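Local coordinates for protein PspGI restriction endonuclease (Pyrococcus sp. GI-H, PDB 3BM3) that probably acts as a type II restriction endonuclease, binding its substrate DNA as a two-subunit assembly, with base flipping, and hydrolysing the duplex at a specific site, at residues I9-K12 with P13-I17; Y83-E86 with K87-Q90; S221-E224 with E225-I229. The protein carries 2 engineered substitutions. All coordinates share one frame; numbering follows the deposited sequence.

Contact 1: residues I9-K12 with P13-I17; sequences ITKK and PTQNI. With nucleotides of chain B.
The carbonyl oxygen K12 O receives the backbone N-H of Q15, with Q15 N 3.0 Å from K12 O, and Q15 answers with its side chain: the amide oxygen Q15 OE1 lies 3.2 Å from K12 N and accepts its hydrogen. The two residues thus hold each other across the start of the short 3-10 turn 13-16. In the second bond the side chain of Q15, third residue of the turn, accepts from the N-H of K12, the residue just before it. Both bonds are bent rather than straight, and in each the donor stands above the carbonyl plane, by 50° at Q15 OE1. With CG set beside the backbone N (chi1 -67°) and an extended chain beyond, the glutamine reaches back to K12 and brings OE1 within 3.6 Å of K11 CB. The aliphatic part of K12 crosses the glutamine amide, K12 CB meeting Q15 CD at 3.7 Å.

From the same turn, T14 presents OG1 to the DNA. T14 OG1 donates a hydrogen bond of 2.8 Å to OP2 of DT11 of chain B and also touches C3' of DA10 of chain B. The K12 chain runs past the preceding phosphate, K12 CD lying 4.0 Å from OP2 of DA10 of chain B. P13 faces the protein, packing on Y78, while N16 OD1 takes the backbone N-H of D8 and K11 O is bonded to the hydroxyl of Y78.

The glutamine-lysine pairing and these outer bonds probably hold the N-terminal loop in this shape. The chemistry implies a sequence-independent grip on the backbone: a hydroxyl bonded to one phosphate, beside a lysine whose positive charge probably favours the preceding one, that of DA10.

Contact 2: residues Y83-E86 with K87-Q90; sequences YSRE and KLEQ. With nucleotides of chain B.
Residues 83-90 turn from loop into the long helix 85-115, and the main chain enters regular i to i+4 bonding at once, L88 N donating to S84 O at 2.9 Å. S84 is the N-cap. Its hydroxyl oxygen, anti to the backbone N (chi1 165°), is carried over the first turn to accept from K87 N, with S84 OG and K87 N 3.1 Å apart. Y83, just ahead of the cap, presses the CD2 side of its ring against L88, Y83 CD2 to L88 CB 3.8 Å; L88 N sits at the ring edge, near its plane.

Next to the cap, R85 and E89, four residues apart, form a salt bridge. The arginine bends at chi2 (64°) and comes side-on, so that NE and NH1 both point at a single oxygen: R85 NE is 2.7 Å and R85 NH1 3.0 Å from E89 OE2. The NE bond uses the anti lone pair, and the two flat groups are turned 44° apart. R75 forms a salt bridge to the same oxygen, which probably stabilises the negative charge on E89. This side of the helix packs on the second subunit, R85 against R85 of that chain.

Q90 approaches the DNA, Q90 NE2 coming 3.2 Å from O5' of DG8 of chain B and OE1 lying against C5' of DG9 of chain B. Its NE2 is bonded to Q93 of the second subunit, while Q90 OE1 receives K87 NZ at 2.8 Å, in the amide carbonyl plane and on a lone pair.

Contact 3: residues S221-E224 with E225-I229; sequences SLIE and EIKRI
S221 O accepts the backbone N-H of E225, E225 N to S221 O 2.9 Å, in the C-terminal part of helix 216-227, which lies in the connection between the parallel neighbours 211-214 and 243-245, a beta-alpha-beta unit of the central mixed sheet in this probable PD-(D/E)XK-type fold. The backbone bonding continues with K227 N to I223 O at 2.8 Å; R228 N also reaches E224 O, but the bond is weak.

Apolar contacts lie on the inner side. I226 CD1 meets both L222 CG and I223 CD1 at 4.3 Å, and the three side chains pack together on I243 of strand 243-245, with I198 and I240 beside them. On a more exposed side, the extended chain of K227 crosses I223, bringing K227 CE to 3.7 Å from I223 CG2.

Charged groups complete the account. E225 OE2 and S221 OG are both held by the R218 guanidinium. The E224 chain folds at chi2 (52°) toward R228, yet their charged atoms, E224 OE2 and R228 NH1, remain 4.0 Å apart, beyond salt-bridge range. The carboxylate instead lies against the arginine's aliphatic stem, E224 OE2 being 3.3 Å from R228 CG.

In the fold
Contacts 1 and 2 form one neighbourhood, their centres 12 Å apart. The N-terminal loop of contact 1 lies against the start of helix 85-115 in contact 2: P13 CB packs on L88 CD1 at 3.5 Å, and P13 CD lies 3.7 Å from Y83 OH. Together they face consecutive nucleotides of chain B, Q90 at DG8 and DG9, K12 and T14 at DA10 and DT11, while contact 2 also adjoins the second subunit. Contact 3 is remote, its centre about 47 Å from that of contact 1 and about 43 Å from that of contact 2. It belongs to the sheet-bearing part of the chain, its nearest atom about 7 Å from the nucleic acid.

Contact 1: residues I9-K12 with P13-I17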
loop_
_atom_site.group_PDB
_atom_site.type_symbol
_atom_site.label_atom_id
_atom_site.label_comp_id
_atom_site.label_asym_id
_atom_site.label_seq_id
_atom_site.Cartn_x
_atom_site.Cartn_y
_atom_site.Cartn_z
ATOM N N ILE C 9 -0.577 -8.211 31.654
ATOM C CA ILE C 9 0.675 -8.288 30.906
ATOM C C ILE C 9 0.933 -9.655 30.285
ATOM O O ILE C 9 1.909 -9.806 29.573
ATOM C CB ILE C 9 1.898 -7.870 31.751
ATOM C CG1 ILE C 9 2.039 -8.773 32.986
ATOM C CG2 ILE C 9 1.806 -6.363 32.084
ATOM C CD1 ILE C 9 3.451 -8.849 33.502
ATOM N N THR C 10 0.069 -10.638 30.538
ATOM C CA THR C 10 0.186 -11.933 29.871
ATOM C C THR C 10 -0.475 -11.915 28.481
ATOM O O THR C 10 -0.389 -12.888 27.739
ATOM C CB THR C 10 -0.418 -13.068 30.705
ATOM O OG1 THR C 10 -1.834 -12.942 30.737
ATOM C CG2 THR C 10 0.159 -13.059 32.153
ATOM N N LYS C 11 -1.146 -10.823 28.147
ATOM C CA LYS C 11 -1.705 -10.638 26.788
ATOM C C LYS C 11 -0.717 -9.884 25.903
ATOM O O LYS C 11 0.264 -9.345 26.397
ATOM C CB LYS C 11 -3.008 -9.854 26.844
ATOM C CG LYS C 11 -4.105 -10.538 27.577
ATOM C CD LYS C 11 -5.329 -9.668 27.597
ATOM C CE LYS C 11 -6.520 -10.383 28.182
ATOM N NZ LYS C 11 -7.698 -9.455 28.315
ATOM N N LYS C 12 -0.980 -9.872 24.595
ATOM C CA LYS C 12 -0.241 -8.989 23.701
ATOM C C LYS C 12 -0.538 -7.579 24.218
ATOM O O LYS C 12 -1.648 -7.298 24.688
ATOM C CB LYS C 12 -0.663 -9.143 22.241
ATOM C CG LYS C 12 -0.216 -10.432 21.559
ATOM C CD LYS C 12 -0.705 -10.488 20.110
ATOM C CE LYS C 12 -0.296 -11.796 19.461
ATOM N NZ LYS C 12 -1.332 -12.303 18.514
ATOM N N PRO C 13 0.460 -6.699 24.210
ATOM C CA PRO C 13 0.250 -5.392 24.830
ATOM C C PRO C 13 -0.969 -4.643 24.305
ATOM O O PRO C 13 -1.743 -4.091 25.062
ATOM C CB PRO C 13 1.540 -4.619 24.504
ATOM C CG PRO C 13 2.318 -5.459 23.554
ATOM C CD PRO C 13 1.809 -6.859 23.649
ATOM N N THR C 14 -1.168 -4.670 22.994
ATOM C CA THR C 14 -2.222 -3.893 22.411
ATOM C C THR C 14 -3.592 -4.466 22.707
ATOM O O THR C 14 -4.618 -3.783 22.518
ATOM C CB THR C 14 -2.037 -3.777 20.883
ATOM O OG1 THR C 14 -2.019 -5.098 20.337
ATOM C CG2 THR C 14 -0.725 -3.061 20.525
ATOM N N GLN C 15 -3.634 -5.720 23.145
ATOM C CA GLN C 15 -4.924 -6.332 23.540
ATOM C C GLN C 15 -5.473 -5.748 24.831
ATOM O O GLN C 15 -6.632 -6.006 25.181
ATOM C CB GLN C 15 -4.822 -7.830 23.640
ATOM C CG GLN C 15 -4.582 -8.465 22.314
ATOM C CD GLN C 15 -4.311 -9.948 22.416
ATOM O OE1 GLN C 15 -3.880 -10.461 23.452
ATOM N NE2 GLN C 15 -4.500 -10.635 21.309
ATOM N N ASN C 16 -4.636 -4.985 25.528
ATOM C CA ASN C 16 -5.028 -4.206 26.693
ATOM C C ASN C 16 -5.558 -2.813 26.389
ATOM O O ASN C 16 -6.044 -2.114 27.292
ATOM C CB ASN C 16 -3.845 -4.066 27.630
ATOM C CG ASN C 16 -3.537 -5.361 28.338
ATOM O OD1 ASN C 16 -4.319 -5.803 29.161
ATOM N ND2 ASN C 16 -2.462 -6.014 27.950
ATOM N N ILE C 17 -5.460 -2.406 25.133
ATOM C CA ILE C 17 -5.940 -1.108 24.716
ATOM C C ILE C 17 -7.360 -1.260 24.194
ATOM O O ILE C 17 -7.608 -2.047 23.282
ATOM C CB ILE C 17 -5.071 -0.451 23.611
ATOM C CG1 ILE C 17 -3.608 -0.310 24.071
ATOM C CG2 ILE C 17 -5.695 0.881 23.247
ATOM C CD1 ILE C 17 -2.687 0.200 23.051
ATOM P P DT B 11 -4.474 -3.999 18.176
ATOM O OP1 DT B 11 -4.651 -2.721 18.885
ATOM O OP2 DT B 11 -4.408 -5.269 18.938
ATOM O "O5'" DT B 11 -5.625 -4.132 17.084
ATOM C "C5'" DT B 11 -5.925 -3.042 16.221
ATOM C "C4'" DT B 11 -6.741 -3.530 15.049
ATOM O "O4'" DT B 11 -5.966 -4.443 14.257
ATOM C "C3'" DT B 11 -7.972 -4.337 15.440
ATOM O "O3'" DT B 11 -9.048 -3.438 15.730
ATOM C "C2'" DT B 11 -8.207 -5.220 14.222
ATOM C "C1'" DT B 11 -6.881 -5.171 13.456
ATOM N N1 DT B 11 -6.271 -6.470 13.135
ATOM C C2 DT B 11 -6.178 -6.801 11.806
ATOM O O2 DT B 11 -6.612 -6.087 10.915
ATOM N N3 DT B 11 -5.561 -7.997 11.555
ATOM C C4 DT B 11 -5.051 -8.884 12.480
ATOM O O4 DT B 11 -4.509 -9.919 12.099
ATOM C C5 DT B 11 -5.208 -8.486 13.863
ATOM C C7 DT B 11 -4.706 -9.395 14.939
ATOM C C6 DT B 11 -5.802 -7.313 14.118
ATOM P P DA B 10 1.243 -7.562 17.137
ATOM O OP1 DA B 10 1.698 -7.216 18.515
ATOM O OP2 DA B 10 0.888 -8.955 16.813
ATOM O "O5'" DA B 10 0.014 -6.607 16.834
ATOM C "C5'" DA B 10 0.191 -5.204 16.910
ATOM C "C4'" DA B 10 -1.039 -4.487 16.418
ATOM O "O4'" DA B 10 -1.188 -4.680 14.996
ATOM C "C3'" DA B 10 -2.339 -4.967 17.049
ATOM O "O3'" DA B 10 -3.164 -3.841 17.284
ATOM C "C2'" DA B 10 -2.933 -5.889 15.995
ATOM C "C1'" DA B 10 -2.454 -5.258 14.697
ATOM N N9 DA B 10 -2.231 -6.216 13.623
ATOM C C8 DA B 10 -1.596 -7.430 13.713
ATOM N N7 DA B 10 -1.501 -8.064 12.574
ATOM C C5 DA B 10 -2.124 -7.214 11.671
ATOM C C6 DA B 10 -2.341 -7.311 10.297
ATOM N N6 DA B 10 -1.920 -8.342 9.564
ATOM N N1 DA B 10 -3.004 -6.300 9.692
ATOM C C2 DA B 10 -3.402 -5.258 10.438
ATOM N N3 DA B 10 -3.241 -5.046 11.745
ATOM C C4 DA B 10 -2.588 -6.078 12.306
#

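Contact 2: residues Y83-E86 with K87-Q90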
loop_
_atom_site.group_PDB
_atom_site.type_symbol
_atom_site.label_atom_id
_atom_site.label_comp_id
_atom_site.label_asym_id
_atom_site.label_seq_id
_atom_site.Cartn_x
_atom_site.Cartn_y
_atom_site.Cartn_z
ATOM N N TYR C 83 9.268 -6.157 29.394
ATOM C CA TYR C 83 8.952 -6.544 28.035
ATOM C C TYR C 83 9.863 -5.874 26.995
ATOM O O TYR C 83 10.230 -4.732 27.151
ATOM C CB TYR C 83 7.510 -6.180 27.770
ATOM C CG TYR C 83 6.911 -6.794 26.555
ATOM C CD1 TYR C 83 6.221 -7.987 26.638
ATOM C CD2 TYR C 83 6.940 -6.138 25.342
ATOM C CE1 TYR C 83 5.617 -8.523 25.532
ATOM C CE2 TYR C 83 6.377 -6.677 24.232
ATOM C CZ TYR C 83 5.703 -7.863 24.334
ATOM O OH TYR C 83 5.096 -8.426 23.250
ATOM N N SER C 84 10.169 -6.584 25.916
ATOM C CA SER C 84 11.042 -6.060 24.848
ATOM C C SER C 84 10.519 -4.723 24.368
ATOM O O SER C 84 9.411 -4.656 23.833
ATOM C CB SER C 84 11.081 -6.987 23.651
ATOM O OG SER C 84 11.639 -6.318 22.527
ATOM N N ARG C 85 11.307 -3.678 24.553
ATOM C CA ARG C 85 10.876 -2.342 24.132
ATOM C C ARG C 85 10.694 -2.235 22.633
ATOM O O ARG C 85 9.771 -1.575 22.169
ATOM C CB ARG C 85 11.891 -1.299 24.564
ATOM C CG ARG C 85 11.443 0.131 24.318
ATOM C CD ARG C 85 10.225 0.469 25.141
ATOM N NE ARG C 85 9.716 1.801 24.911
ATOM C CZ ARG C 85 10.011 2.912 25.586
ATOM N NH1 ARG C 85 9.436 4.037 25.238
ATOM N NH2 ARG C 85 10.882 2.918 26.590
ATOM N N GLU C 86 11.622 -2.828 21.891
ATOM C CA GLU C 86 11.554 -2.814 20.447
ATOM C C GLU C 86 10.255 -3.495 19.998
ATOM O O GLU C 86 9.557 -3.001 19.126
ATOM C CB GLU C 86 12.734 -3.546 19.858
ATOM C CG GLU C 86 14.034 -2.832 20.092
ATOM C CD GLU C 86 14.798 -3.266 21.350
ATOM O OE1 GLU C 86 14.206 -3.838 22.337
ATOM O OE2 GLU C 86 16.029 -2.990 21.339
ATOM N N LYS C 87 9.940 -4.633 20.600
ATOM C CA LYS C 87 8.732 -5.348 20.196
ATOM C C LYS C 87 7.481 -4.592 20.613
ATOM O O LYS C 87 6.532 -4.493 19.855
ATOM C CB LYS C 87 8.731 -6.788 20.718
ATOM C CG LYS C 87 9.729 -7.670 19.939
ATOM C CD LYS C 87 9.639 -7.590 18.370
ATOM C CE LYS C 87 8.554 -8.504 17.742
ATOM N NZ LYS C 87 8.642 -8.599 16.243
ATOM N N LEU C 88 7.526 -4.001 21.790
ATOM C CA LEU C 88 6.418 -3.218 22.297
ATOM C C LEU C 88 6.107 -2.050 21.357
ATOM O O LEU C 88 4.958 -1.815 20.946
ATOM C CB LEU C 88 6.809 -2.690 23.678
ATOM C CG LEU C 88 5.716 -1.908 24.389
ATOM C CD1 LEU C 88 4.455 -2.756 24.647
ATOM C CD2 LEU C 88 6.285 -1.424 25.722
ATOM N N GLU C 89 7.142 -1.307 21.033
ATOM C CA GLU C 89 6.968 -0.132 20.186
ATOM C C GLU C 89 6.580 -0.523 18.770
ATOM O O GLU C 89 5.807 0.191 18.120
ATOM C CB GLU C 89 8.203 0.749 20.212
ATOM C CG GLU C 89 8.497 1.319 21.602
ATOM C CD GLU C 89 7.425 2.198 22.191
ATOM O OE1 GLU C 89 6.476 2.638 21.511
ATOM O OE2 GLU C 89 7.570 2.505 23.384
ATOM N N GLN C 90 7.049 -1.682 18.312
ATOM C CA GLN C 90 6.662 -2.111 16.971
ATOM C C GLN C 90 5.175 -2.422 17.014
ATOM O O GLN C 90 4.413 -2.038 16.126
ATOM C CB GLN C 90 7.434 -3.359 16.558
ATOM C CG GLN C 90 6.981 -3.855 15.222
ATOM C CD GLN C 90 7.555 -5.179 14.885
ATOM O OE1 GLN C 90 7.474 -6.095 15.695
ATOM N NE2 GLN C 90 8.165 -5.285 13.716
ATOM P P DG B 8 10.432 -5.877 10.529
ATOM O OP1 DG B 8 10.670 -4.421 10.554
ATOM O OP2 DG B 8 11.097 -6.759 11.529
ATOM O "O5'" DG B 8 8.873 -6.133 10.678
ATOM C "C5'" DG B 8 7.954 -5.517 9.793
ATOM C "C4'" DG B 8 6.559 -5.940 10.170
ATOM O "O4'" DG B 8 5.597 -5.302 9.293
ATOM C "C3'" DG B 8 6.317 -7.439 10.017
ATOM O "O3'" DG B 8 5.324 -7.825 10.960
ATOM C "C2'" DG B 8 5.714 -7.520 8.627
ATOM C "C1'" DG B 8 4.800 -6.319 8.715
ATOM N N9 DG B 8 4.279 -5.817 7.451
ATOM C C8 DG B 8 4.447 -6.359 6.199
ATOM N N7 DG B 8 3.812 -5.700 5.271
ATOM C C5 DG B 8 3.193 -4.660 5.951
ATOM C C6 DG B 8 2.348 -3.632 5.480
ATOM O O6 DG B 8 1.937 -3.442 4.326
ATOM N N1 DG B 8 1.963 -2.775 6.505
ATOM C C2 DG B 8 2.332 -2.905 7.825
ATOM N N2 DG B 8 1.868 -1.978 8.664
ATOM N N3 DG B 8 3.102 -3.875 8.278
ATOM C C4 DG B 8 3.495 -4.711 7.295
ATOM P P DG B 9 5.454 -9.216 11.732
ATOM O OP1 DG B 9 6.894 -9.446 12.035
ATOM O OP2 DG B 9 4.683 -10.259 11.015
ATOM O "O5'" DG B 9 4.708 -8.909 13.099
ATOM C "C5'" DG B 9 5.179 -7.866 13.940
ATOM C "C4'" DG B 9 4.025 -7.037 14.447
ATOM O "O4'" DG B 9 3.387 -6.341 13.343
ATOM C "C3'" DG B 9 2.915 -7.824 15.133
ATOM O "O3'" DG B 9 2.354 -6.988 16.135
ATOM C "C2'" DG B 9 1.926 -8.050 14.000
ATOM C "C1'" DG B 9 2.022 -6.734 13.246
ATOM N N9 DG B 9 1.692 -6.818 11.826
ATOM C C8 DG B 9 2.067 -7.804 10.948
ATOM N N7 DG B 9 1.662 -7.582 9.725
ATOM C C5 DG B 9 0.970 -6.383 9.804
ATOM C C6 DG B 9 0.305 -5.638 8.795
ATOM O O6 DG B 9 0.207 -5.895 7.588
ATOM N N1 DG B 9 -0.275 -4.485 9.310
ATOM C C2 DG B 9 -0.222 -4.092 10.626
ATOM N N2 DG B 9 -0.835 -2.944 10.926
ATOM N N3 DG B 9 0.394 -4.780 11.577
ATOM C C4 DG B 9 0.965 -5.904 11.097
#

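Contact 3: residues S221-E224 with E225-I229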
loop_
_atom_site.group_PDB
_atom_site.type_symbol
_atom_site.label_atom_id
_atom_site.label_comp_id
_atom_site.label_asym_id
_atom_site.label_seq_id
_atom_site.Cartn_x
_atom_site.Cartn_y
_atom_site.Cartn_z
ATOM N N SER C 221 -5.616 24.004 -2.383
ATOM C CA SER C 221 -4.246 24.003 -2.899
ATOM C C SER C 221 -4.122 22.981 -4.026
ATOM O O SER C 221 -3.401 23.204 -4.983
ATOM C CB SER C 221 -3.231 23.723 -1.785
ATOM O OG SER C 221 -3.489 22.498 -1.107
ATOM N N LEU C 222 -4.851 21.875 -3.922
ATOM C CA LEU C 222 -4.813 20.865 -4.962
ATOM C C LEU C 222 -5.390 21.417 -6.240
ATOM O O LEU C 222 -4.785 21.278 -7.310
ATOM C CB LEU C 222 -5.543 19.584 -4.522
ATOM C CG LEU C 222 -5.743 18.586 -5.658
ATOM C CD1 LEU C 222 -4.395 18.156 -6.261
ATOM C CD2 LEU C 222 -6.576 17.411 -5.189
ATOM N N ILE C 223 -6.538 22.074 -6.138
ATOM C CA ILE C 223 -7.159 22.694 -7.299
ATOM C C ILE C 223 -6.245 23.779 -7.880
ATOM O O ILE C 223 -6.105 23.890 -9.104
ATOM C CB ILE C 223 -8.560 23.236 -6.954
ATOM C CG1 ILE C 223 -9.521 22.111 -6.545
ATOM C CG2 ILE C 223 -9.142 24.053 -8.128
ATOM C CD1 ILE C 223 -9.638 20.961 -7.507
ATOM N N GLU C 224 -5.576 24.536 -7.020
ATOM C CA GLU C 224 -4.672 25.579 -7.482
ATOM C C GLU C 224 -3.535 24.976 -8.301
ATOM O O GLU C 224 -3.165 25.510 -9.347
ATOM C CB GLU C 224 -4.109 26.373 -6.300
ATOM C CG GLU C 224 -3.236 27.557 -6.715
ATOM C CD GLU C 224 -3.935 28.448 -7.719
ATOM O OE1 GLU C 224 -5.131 28.725 -7.495
ATOM O OE2 GLU C 224 -3.293 28.875 -8.723
ATOM N N GLU C 225 -2.974 23.866 -7.820
ATOM C CA GLU C 225 -1.948 23.153 -8.568
ATOM C C GLU C 225 -2.454 22.751 -9.940
ATOM O O GLU C 225 -1.762 22.920 -10.942
ATOM C CB GLU C 225 -1.479 21.915 -7.833
ATOM C CG GLU C 225 -0.623 22.173 -6.660
ATOM C CD GLU C 225 -0.111 20.884 -6.060
ATOM O OE1 GLU C 225 0.227 19.962 -6.833
ATOM O OE2 GLU C 225 -0.029 20.804 -4.823
ATOM N N ILE C 226 -3.662 22.206 -9.984
ATOM C CA ILE C 226 -4.274 21.824 -11.237
ATOM C C ILE C 226 -4.381 23.040 -12.173
ATOM O O ILE C 226 -4.006 22.980 -13.347
ATOM C CB ILE C 226 -5.637 21.147 -10.970
ATOM C CG1 ILE C 226 -5.385 19.777 -10.322
ATOM C CG2 ILE C 226 -6.451 21.023 -12.248
ATOM C CD1 ILE C 226 -6.649 19.008 -9.865
ATOM N N LYS C 227 -4.854 24.148 -11.623
ATOM C CA LYS C 227 -5.053 25.377 -12.407
ATOM C C LYS C 227 -3.742 25.946 -12.930
ATOM O O LYS C 227 -3.735 26.666 -13.931
ATOM C CB LYS C 227 -5.793 26.417 -11.571
ATOM C CG LYS C 227 -7.275 26.089 -11.384
ATOM C CD LYS C 227 -7.995 27.239 -10.708
ATOM C CE LYS C 227 -9.474 26.972 -10.437
ATOM N NZ LYS C 227 -10.069 28.070 -9.547
ATOM N N ARG C 228 -2.641 25.630 -12.251
ATOM C CA ARG C 228 -1.315 26.123 -12.615
ATOM C C ARG C 228 -0.634 25.265 -13.668
ATOM O O ARG C 228 0.474 25.587 -14.113
ATOM C CB ARG C 228 -0.425 26.249 -11.375
ATOM C CG ARG C 228 -0.869 27.374 -10.438
ATOM C CD ARG C 228 -0.039 27.414 -9.169
ATOM N NE ARG C 228 1.228 28.130 -9.351
ATOM C CZ ARG C 228 1.448 29.420 -9.073
ATOM N NH1 ARG C 228 0.478 30.215 -8.599
ATOM N NH2 ARG C 228 2.665 29.931 -9.278
ATOM N N ILE C 229 -1.267 24.162 -14.066
ATOM C CA ILE C 229 -0.786 23.438 -15.231
ATOM C C ILE C 229 -1.158 24.330 -16.428
ATOM O O ILE C 229 -2.331 24.649 -16.635
ATOM C CB ILE C 229 -1.387 22.032 -15.345
ATOM C CG1 ILE C 229 -0.948 21.178 -14.154
ATOM C CG2 ILE C 229 -0.948 21.401 -16.663
ATOM C CD1 ILE C 229 -1.705 19.843 -14.000
#